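Local coordinates for major capsid protein (Faustovirus, PDB 5J7O) that is the major capsid protein of a large double-stranded DNA virus, a double jelly-roll that forms trimers and probably builds the capsid, at residues P181-V189 with N294-W302; R466-V474 with P561-L569. All coordinates share one frame; numbering follows the deposited sequence.

After the N-terminal helices and the first strands, the chain reaches 181-189, a short helix leading into strand 186-193, and 105 residues later returns along strand 293-298, where interaction 1 closes its loop. That contact faces the sheet of strands 186-193 and 320-326 against the sheet holding 99-109 and 293-298. Interaction 2 opens only after interaction 1 has closed, so the two loops follow in series. It closes an 86-residue loop and ties the start of strand 473-490, at the edge of the mixed sheet with 503-521, to strand 567-570, at the edge of the sheet with 444-453. Their centres lie about 19 Å apart, yet they touch: Arg-184 CB packs on Trp-468 CH2 at 3.4 Å.

Interaction 1 (P181-V189 with N294-W302); sequences PGLRLFKRV and NMFVPLLFW
Met-295 turns its CG anti to the carbonyl carbon (chi1 -58°), runs straight through chi2 and bends at chi3, which brings SD against the first turn of helix 181-185 and CE to Leu-185. Leu-185, its CG anti to the backbone N (chi1 -177°), sends CD2 to that methyl at 3.8 Å. The sulfur itself lies against backbone, with SD 3.4 Å from Gly-182 N, and CB of Pro-181 flanks it more loosely. Because Gly-182 has no side chain on this side, the helix can settle closely onto the strand; Gly-182 CA is 6.0 Å from Val-297 CA. Val-297 occupies the next position facing the helix, both its methyls lying close to Gly-182, and CG1 also reaches 3.8 Å from Phe-186 CE2. The Phe-186 ring and the valine side chain run alongside one another with opposite headings. CD2 of Leu-299 touches the same ring atom, CE2, and continues to Val-189 CG1 at 4.1 Å. Beyond it, the CG1 methyl of Val-189 rests 3.9 Å from CZ of Phe-301, meeting the ring obliquely. The side chains meet through apolar groups and the thioether, without hydrogen bonds between the segments, and all nine touching residues are buried. Val-107 of strand 99-109 and Ile-326 of strand 320-326 enlarge the same core around Leu-185 and Phe-186, while Tyr-201 meets the Phe-301 ring edge-to-face. Elsewhere on 294-302, Phe-296 and Pro-298 pack on Gln-543 and Trp-551 of the second subunit. Helix 181-185 crosses strand 294-298 at -59°, their axes 9.0 Å apart. A short helix and the strand after it pack on a strand of a second antiparallel sheet, consistent with the interior of a jelly-roll beta sandwich, the fold that double jelly-roll capsid proteins use twice.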
# COMPACT_ATOMS: atom_id res chain seq x y z
N PRO B 181 13.16 -4.63 -15.44
CA PRO B 181 14.20 -5.03 -16.40
C PRO B 181 14.75 -6.42 -16.13
O PRO B 181 15.08 -7.15 -17.08
CB PRO B 181 15.28 -3.95 -16.23
CG PRO B 181 14.64 -2.85 -15.43
CD PRO B 181 13.59 -3.51 -14.60
N GLY B 182 14.85 -6.81 -14.86
CA GLY B 182 15.36 -8.13 -14.55
C GLY B 182 14.45 -9.24 -15.04
O GLY B 182 14.90 -10.37 -15.26
N LEU B 183 13.17 -8.94 -15.24
CA LEU B 183 12.26 -9.96 -15.74
C LEU B 183 12.33 -10.09 -17.25
O LEU B 183 12.26 -11.20 -17.78
CB LEU B 183 10.83 -9.65 -15.30
CG LEU B 183 10.58 -9.66 -13.79
CD1 LEU B 183 9.10 -9.54 -13.49
CD2 LEU B 183 11.15 -10.93 -13.16
N ARG B 184 12.49 -8.97 -17.97
CA ARG B 184 12.58 -9.04 -19.42
C ARG B 184 13.98 -9.43 -19.88
O ARG B 184 14.12 -10.01 -20.96
CB ARG B 184 12.20 -7.70 -20.05
CG ARG B 184 11.72 -7.84 -21.49
CD ARG B 184 11.42 -6.51 -22.14
NE ARG B 184 10.65 -6.70 -23.37
CZ ARG B 184 10.42 -5.75 -24.27
NH1 ARG B 184 10.90 -4.53 -24.09
NH2 ARG B 184 9.70 -6.03 -25.35
N LEU B 185 15.01 -9.12 -19.08
CA LEU B 185 16.38 -9.36 -19.50
C LEU B 185 16.61 -10.83 -19.85
O LEU B 185 17.35 -11.15 -20.79
CB LEU B 185 17.35 -8.92 -18.41
CG LEU B 185 18.83 -9.06 -18.75
CD1 LEU B 185 19.22 -8.07 -19.84
CD2 LEU B 185 19.69 -8.87 -17.52
N PHE B 186 15.99 -11.74 -19.10
CA PHE B 186 16.15 -13.17 -19.33
C PHE B 186 15.04 -13.63 -20.27
O PHE B 186 13.92 -13.91 -19.83
CB PHE B 186 16.12 -13.93 -18.01
CG PHE B 186 17.33 -13.69 -17.13
CD1 PHE B 186 18.36 -12.87 -17.56
CD2 PHE B 186 17.42 -14.28 -15.88
CE1 PHE B 186 19.47 -12.65 -16.76
CE2 PHE B 186 18.52 -14.06 -15.08
CZ PHE B 186 19.54 -13.25 -15.52
N LYS B 187 15.36 -13.70 -21.56
CA LYS B 187 14.42 -14.27 -22.52
C LYS B 187 14.06 -15.70 -22.15
O LYS B 187 12.88 -16.05 -22.04
CB LYS B 187 15.02 -14.23 -23.93
CG LYS B 187 15.05 -12.86 -24.57
CD LYS B 187 15.59 -12.96 -25.99
CE LYS B 187 14.84 -14.02 -26.79
NZ LYS B 187 15.45 -14.26 -28.12
N ARG B 188 15.07 -16.55 -21.97
CA ARG B 188 14.87 -17.93 -21.56
C ARG B 188 15.86 -18.27 -20.46
O ARG B 188 16.98 -17.75 -20.42
CB ARG B 188 15.04 -18.90 -22.74
CG ARG B 188 14.43 -18.42 -24.05
CD ARG B 188 14.22 -19.55 -25.04
NE ARG B 188 13.02 -20.32 -24.75
CZ ARG B 188 11.81 -20.03 -25.23
NH1 ARG B 188 11.65 -18.98 -26.02
NH2 ARG B 188 10.77 -20.78 -24.91
N VAL B 189 15.43 -19.15 -19.55
CA VAL B 189 16.26 -19.63 -18.45
C VAL B 189 16.13 -21.15 -18.41
O VAL B 189 15.02 -21.67 -18.28
CB VAL B 189 15.84 -19.02 -17.10
CG1 VAL B 189 16.72 -19.56 -15.98
CG2 VAL B 189 15.92 -17.50 -17.15
N ASN B 294 22.29 -2.70 -10.78
CA ASN B 294 22.67 -3.96 -10.16
C ASN B 294 21.42 -4.74 -9.80
O ASN B 294 20.57 -4.24 -9.05
CB ASN B 294 23.53 -3.73 -8.92
CG ASN B 294 24.93 -3.27 -9.26
OD1 ASN B 294 25.85 -4.08 -9.43
ND2 ASN B 294 25.11 -1.96 -9.37
N MET B 295 21.30 -5.95 -10.34
CA MET B 295 20.14 -6.80 -10.11
C MET B 295 20.60 -8.16 -9.61
O MET B 295 21.66 -8.66 -10.00
CB MET B 295 19.30 -6.96 -11.38
CG MET B 295 18.79 -5.64 -11.96
SD MET B 295 17.86 -5.83 -13.49
CE MET B 295 19.12 -6.46 -14.59
N PHE B 296 19.80 -8.75 -8.73
CA PHE B 296 19.95 -10.13 -8.30
C PHE B 296 18.66 -10.84 -8.71
O PHE B 296 17.69 -10.88 -7.95
CB PHE B 296 20.20 -10.24 -6.79
CG PHE B 296 21.65 -10.11 -6.41
CD1 PHE B 296 22.25 -8.86 -6.33
CD2 PHE B 296 22.41 -11.23 -6.12
CE1 PHE B 296 23.58 -8.74 -5.98
CE2 PHE B 296 23.74 -11.11 -5.77
CZ PHE B 296 24.33 -9.87 -5.69
N VAL B 297 18.64 -11.38 -9.92
CA VAL B 297 17.44 -11.99 -10.49
C VAL B 297 17.34 -13.43 -9.99
O VAL B 297 18.20 -14.26 -10.33
CB VAL B 297 17.45 -11.93 -12.02
CG1 VAL B 297 16.16 -12.51 -12.58
CG2 VAL B 297 17.64 -10.50 -12.50
N PRO B 298 16.33 -13.77 -9.21
CA PRO B 298 16.18 -15.15 -8.75
C PRO B 298 15.74 -16.06 -9.88
O PRO B 298 14.99 -15.67 -10.78
CB PRO B 298 15.10 -15.06 -7.66
CG PRO B 298 14.96 -13.59 -7.35
CD PRO B 298 15.30 -12.89 -8.62
N LEU B 299 16.22 -17.30 -9.84
CA LEU B 299 15.84 -18.32 -10.82
C LEU B 299 14.66 -19.10 -10.27
O LEU B 299 14.78 -19.81 -9.26
CB LEU B 299 17.03 -19.23 -11.13
CG LEU B 299 18.27 -18.50 -11.66
CD1 LEU B 299 19.28 -19.49 -12.20
CD2 LEU B 299 17.90 -17.47 -12.71
N LEU B 300 13.51 -18.97 -10.93
CA LEU B 300 12.22 -19.40 -10.37
C LEU B 300 11.94 -20.87 -10.68
O LEU B 300 10.92 -21.23 -11.26
CB LEU B 300 11.11 -18.50 -10.90
CG LEU B 300 11.39 -17.00 -10.92
CD1 LEU B 300 10.53 -16.31 -11.96
CD2 LEU B 300 11.17 -16.39 -9.55
N PHE B 301 12.86 -21.73 -10.26
CA PHE B 301 12.67 -23.17 -10.39
C PHE B 301 12.08 -23.75 -9.11
O PHE B 301 12.02 -23.10 -8.07
CB PHE B 301 13.99 -23.86 -10.73
CG PHE B 301 14.50 -23.55 -12.11
CD1 PHE B 301 13.80 -23.94 -13.24
CD2 PHE B 301 15.71 -22.88 -12.28
CE1 PHE B 301 14.28 -23.66 -14.50
CE2 PHE B 301 16.19 -22.60 -13.55
CZ PHE B 301 15.47 -22.99 -14.66
N TRP B 302 11.63 -25.01 -9.20
CA TRP B 302 10.93 -25.63 -8.08
C TRP B 302 11.88 -25.88 -6.91
O TRP B 302 11.48 -25.79 -5.75
CB TRP B 302 10.27 -26.93 -8.52
CG TRP B 302 11.21 -28.10 -8.52
CD1 TRP B 302 11.41 -28.98 -7.51
CD2 TRP B 302 12.10 -28.48 -9.57
NE1 TRP B 302 12.37 -29.90 -7.86
CE2 TRP B 302 12.81 -29.61 -9.12
CE3 TRP B 302 12.37 -27.98 -10.85
CZ2 TRP B 302 13.76 -30.25 -9.91
CZ3 TRP B 302 13.32 -28.61 -11.62
CH2 TRP B 302 14.01 -29.74 -11.15

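Interaction 2 (R466-V474 with P561-L569); sequences RDWHHLTSV and PQDKGALFL
An Asx turn at Asp-563, combined with a type I beta turn from Asp-563 to Ala-566, docks against the loop of His-470 to Thr-472 that leads into strand 473-490. The carboxylate divides its work. OD2 accepts from Leu-471 N through its syn lone pair (2.9 Å, 144°), whereas OD1 takes Gly-565 N from above the carboxylate plane at 3.0 Å, in the straighter bond (170°). OD1 also receives a hydrogen bond from a water that accepts from Thr-472 OG1 and meets His-470 ND1 in the plane of the imidazole. Thr-472 places CG2 anti to its carbonyl carbon; that methyl passes Gly-565 N at 3.3 Å and lies close to Gly-565 CA, on the side where glycine carries no CB. Leu-471 crosses the Asp-563 side chain at about a right angle and lays CD1 on Ala-566 CA at 3.7 Å. A second water donates to both Leu-471 O and Gly-565 O. Lys-211 forms a salt bridge with Asp-563 OD2 and also donates to His-469 O. With this lysine, two backbone amides and a water all directed at it, the buried carboxylate is probably stabilised as the anion, coupling the two loops through one charged group.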
# COMPACT_ATOMS: atom_id res chain seq x y z
N ARG B 466 6.84 0.22 -20.83
CA ARG B 466 5.86 -0.00 -19.76
C ARG B 466 4.84 -1.09 -20.08
O ARG B 466 4.49 -1.88 -19.21
CB ARG B 466 5.12 1.31 -19.46
CG ARG B 466 4.11 1.23 -18.34
CD ARG B 466 3.14 2.40 -18.42
NE ARG B 466 2.26 2.29 -19.57
CZ ARG B 466 1.49 3.27 -20.03
NH1 ARG B 466 1.50 4.45 -19.43
NH2 ARG B 466 0.72 3.07 -21.09
N ASP B 467 4.37 -1.15 -21.33
CA ASP B 467 3.28 -2.04 -21.69
C ASP B 467 3.71 -3.49 -21.93
O ASP B 467 2.84 -4.35 -22.09
CB ASP B 467 2.58 -1.53 -22.96
CG ASP B 467 1.89 -0.20 -22.75
OD1 ASP B 467 1.68 0.19 -21.58
OD2 ASP B 467 1.56 0.46 -23.76
N TRP B 468 5.01 -3.78 -21.95
CA TRP B 468 5.46 -5.10 -22.39
C TRP B 468 4.97 -6.21 -21.47
O TRP B 468 4.69 -7.32 -21.93
CB TRP B 468 6.98 -5.13 -22.51
CG TRP B 468 7.70 -5.24 -21.21
CD1 TRP B 468 8.13 -4.21 -20.42
CD2 TRP B 468 8.08 -6.44 -20.54
NE1 TRP B 468 8.75 -4.70 -19.30
CE2 TRP B 468 8.73 -6.07 -19.35
CE3 TRP B 468 7.93 -7.80 -20.83
CZ2 TRP B 468 9.24 -7.01 -18.45
CZ3 TRP B 468 8.43 -8.73 -19.93
CH2 TRP B 468 9.08 -8.33 -18.76
N HIS B 469 4.85 -5.94 -20.17
CA HIS B 469 4.38 -6.96 -19.23
C HIS B 469 2.88 -6.89 -18.97
O HIS B 469 2.34 -7.78 -18.31
CB HIS B 469 5.15 -6.84 -17.90
CG HIS B 469 4.95 -5.54 -17.19
ND1 HIS B 469 3.90 -5.32 -16.33
CD2 HIS B 469 5.67 -4.39 -17.22
CE1 HIS B 469 3.98 -4.09 -15.85
NE2 HIS B 469 5.04 -3.51 -16.38
N HIS B 470 2.20 -5.86 -19.47
CA HIS B 470 0.76 -5.78 -19.30
C HIS B 470 0.05 -6.76 -20.23
O HIS B 470 0.44 -6.94 -21.39
CB HIS B 470 0.27 -4.36 -19.57
CG HIS B 470 0.58 -3.40 -18.47
ND1 HIS B 470 -0.31 -3.12 -17.45
CD2 HIS B 470 1.67 -2.64 -18.23
CE1 HIS B 470 0.22 -2.24 -16.63
NE2 HIS B 470 1.42 -1.93 -17.08
N LEU B 471 -1.01 -7.38 -19.73
CA LEU B 471 -1.78 -8.36 -20.48
C LEU B 471 -3.06 -7.77 -21.08
O LEU B 471 -3.90 -8.52 -21.58
CB LEU B 471 -2.12 -9.56 -19.61
CG LEU B 471 -0.92 -10.32 -19.03
CD1 LEU B 471 -1.37 -11.52 -18.21
CD2 LEU B 471 0.03 -10.74 -20.14
N THR B 472 -3.23 -6.45 -21.02
CA THR B 472 -4.36 -5.76 -21.62
C THR B 472 -3.87 -4.73 -22.62
O THR B 472 -2.66 -4.55 -22.83
CB THR B 472 -5.23 -5.08 -20.55
OG1 THR B 472 -4.46 -4.06 -19.89
CG2 THR B 472 -5.72 -6.08 -19.54
N SER B 473 -4.82 -4.05 -23.25
CA SER B 473 -4.53 -2.91 -24.11
C SER B 473 -4.57 -1.65 -23.26
O SER B 473 -5.59 -1.38 -22.61
CB SER B 473 -5.52 -2.83 -25.26
OG SER B 473 -5.21 -1.75 -26.13
N VAL B 474 -3.48 -0.89 -23.26
CA VAL B 474 -3.34 0.29 -22.41
C VAL B 474 -3.35 1.53 -23.29
O VAL B 474 -2.58 1.63 -24.25
CB VAL B 474 -2.05 0.22 -21.57
CG1 VAL B 474 -2.06 1.31 -20.51
CG2 VAL B 474 -1.90 -1.15 -20.94
N PRO B 561 -4.06 -10.50 -8.65
CA PRO B 561 -3.28 -9.73 -9.62
C PRO B 561 -3.84 -8.34 -9.85
O PRO B 561 -5.05 -8.15 -9.99
CB PRO B 561 -3.37 -10.59 -10.89
CG PRO B 561 -4.70 -11.26 -10.77
CD PRO B 561 -4.93 -11.50 -9.30
N GLN B 562 -2.94 -7.36 -9.90
CA GLN B 562 -3.34 -6.01 -10.27
C GLN B 562 -3.64 -5.91 -11.76
O GLN B 562 -4.57 -5.21 -12.17
CB GLN B 562 -2.24 -5.02 -9.87
CG GLN B 562 -2.73 -3.59 -9.68
CD GLN B 562 -3.48 -3.40 -8.38
OE1 GLN B 562 -3.43 -4.25 -7.49
NE2 GLN B 562 -4.18 -2.28 -8.26
N ASP B 563 -2.86 -6.61 -12.58
CA ASP B 563 -3.07 -6.63 -14.02
C ASP B 563 -4.46 -7.15 -14.35
O ASP B 563 -4.81 -8.27 -13.96
CB ASP B 563 -1.99 -7.49 -14.69
CG ASP B 563 -1.94 -7.31 -16.20
OD1 ASP B 563 -2.96 -6.93 -16.81
OD2 ASP B 563 -0.86 -7.55 -16.79
N LYS B 564 -5.24 -6.34 -15.06
CA LYS B 564 -6.62 -6.70 -15.36
C LYS B 564 -6.74 -7.84 -16.37
O LYS B 564 -7.83 -8.40 -16.53
CB LYS B 564 -7.39 -5.49 -15.88
CG LYS B 564 -8.13 -4.71 -14.80
CD LYS B 564 -9.10 -3.72 -15.42
CE LYS B 564 -10.06 -3.17 -14.38
NZ LYS B 564 -11.10 -2.30 -15.00
N GLY B 565 -5.65 -8.20 -17.05
CA GLY B 565 -5.66 -9.28 -18.02
C GLY B 565 -5.03 -10.57 -17.55
O GLY B 565 -4.81 -11.47 -18.37
N ALA B 566 -4.72 -10.69 -16.26
CA ALA B 566 -4.07 -11.88 -15.72
C ALA B 566 -5.14 -12.83 -15.18
O ALA B 566 -5.85 -12.49 -14.23
CB ALA B 566 -3.08 -11.50 -14.62
N LEU B 567 -5.22 -14.01 -15.77
CA LEU B 567 -6.21 -15.01 -15.38
C LEU B 567 -5.52 -16.26 -14.86
O LEU B 567 -4.43 -16.62 -15.31
CB LEU B 567 -7.14 -15.37 -16.55
CG LEU B 567 -8.30 -14.40 -16.83
CD1 LEU B 567 -7.81 -13.07 -17.40
CD2 LEU B 567 -9.32 -15.04 -17.75
N PHE B 568 -6.17 -16.91 -13.90
CA PHE B 568 -5.60 -18.05 -13.18
C PHE B 568 -6.60 -19.19 -13.23
O PHE B 568 -7.63 -19.15 -12.55
CB PHE B 568 -5.27 -17.66 -11.74
CG PHE B 568 -4.51 -18.70 -10.97
CD1 PHE B 568 -5.18 -19.68 -10.25
CD2 PHE B 568 -3.12 -18.70 -10.95
CE1 PHE B 568 -4.48 -20.63 -9.53
CE2 PHE B 568 -2.42 -19.66 -10.24
CZ PHE B 568 -3.10 -20.62 -9.53
N LEU B 569 -6.31 -20.21 -14.04
CA LEU B 569 -7.18 -21.38 -14.18
C LEU B 569 -6.70 -22.45 -13.21
O LEU B 569 -5.68 -23.10 -13.46
CB LEU B 569 -7.17 -21.90 -15.61
CG LEU B 569 -7.19 -20.89 -16.77
CD1 LEU B 569 -7.12 -21.63 -18.10
CD2 LEU B 569 -8.42 -20.01 -16.72
O HOH W 1 -2.61 -4.48 -18.08
O HOH W 2 -5.46 -10.96 -21.01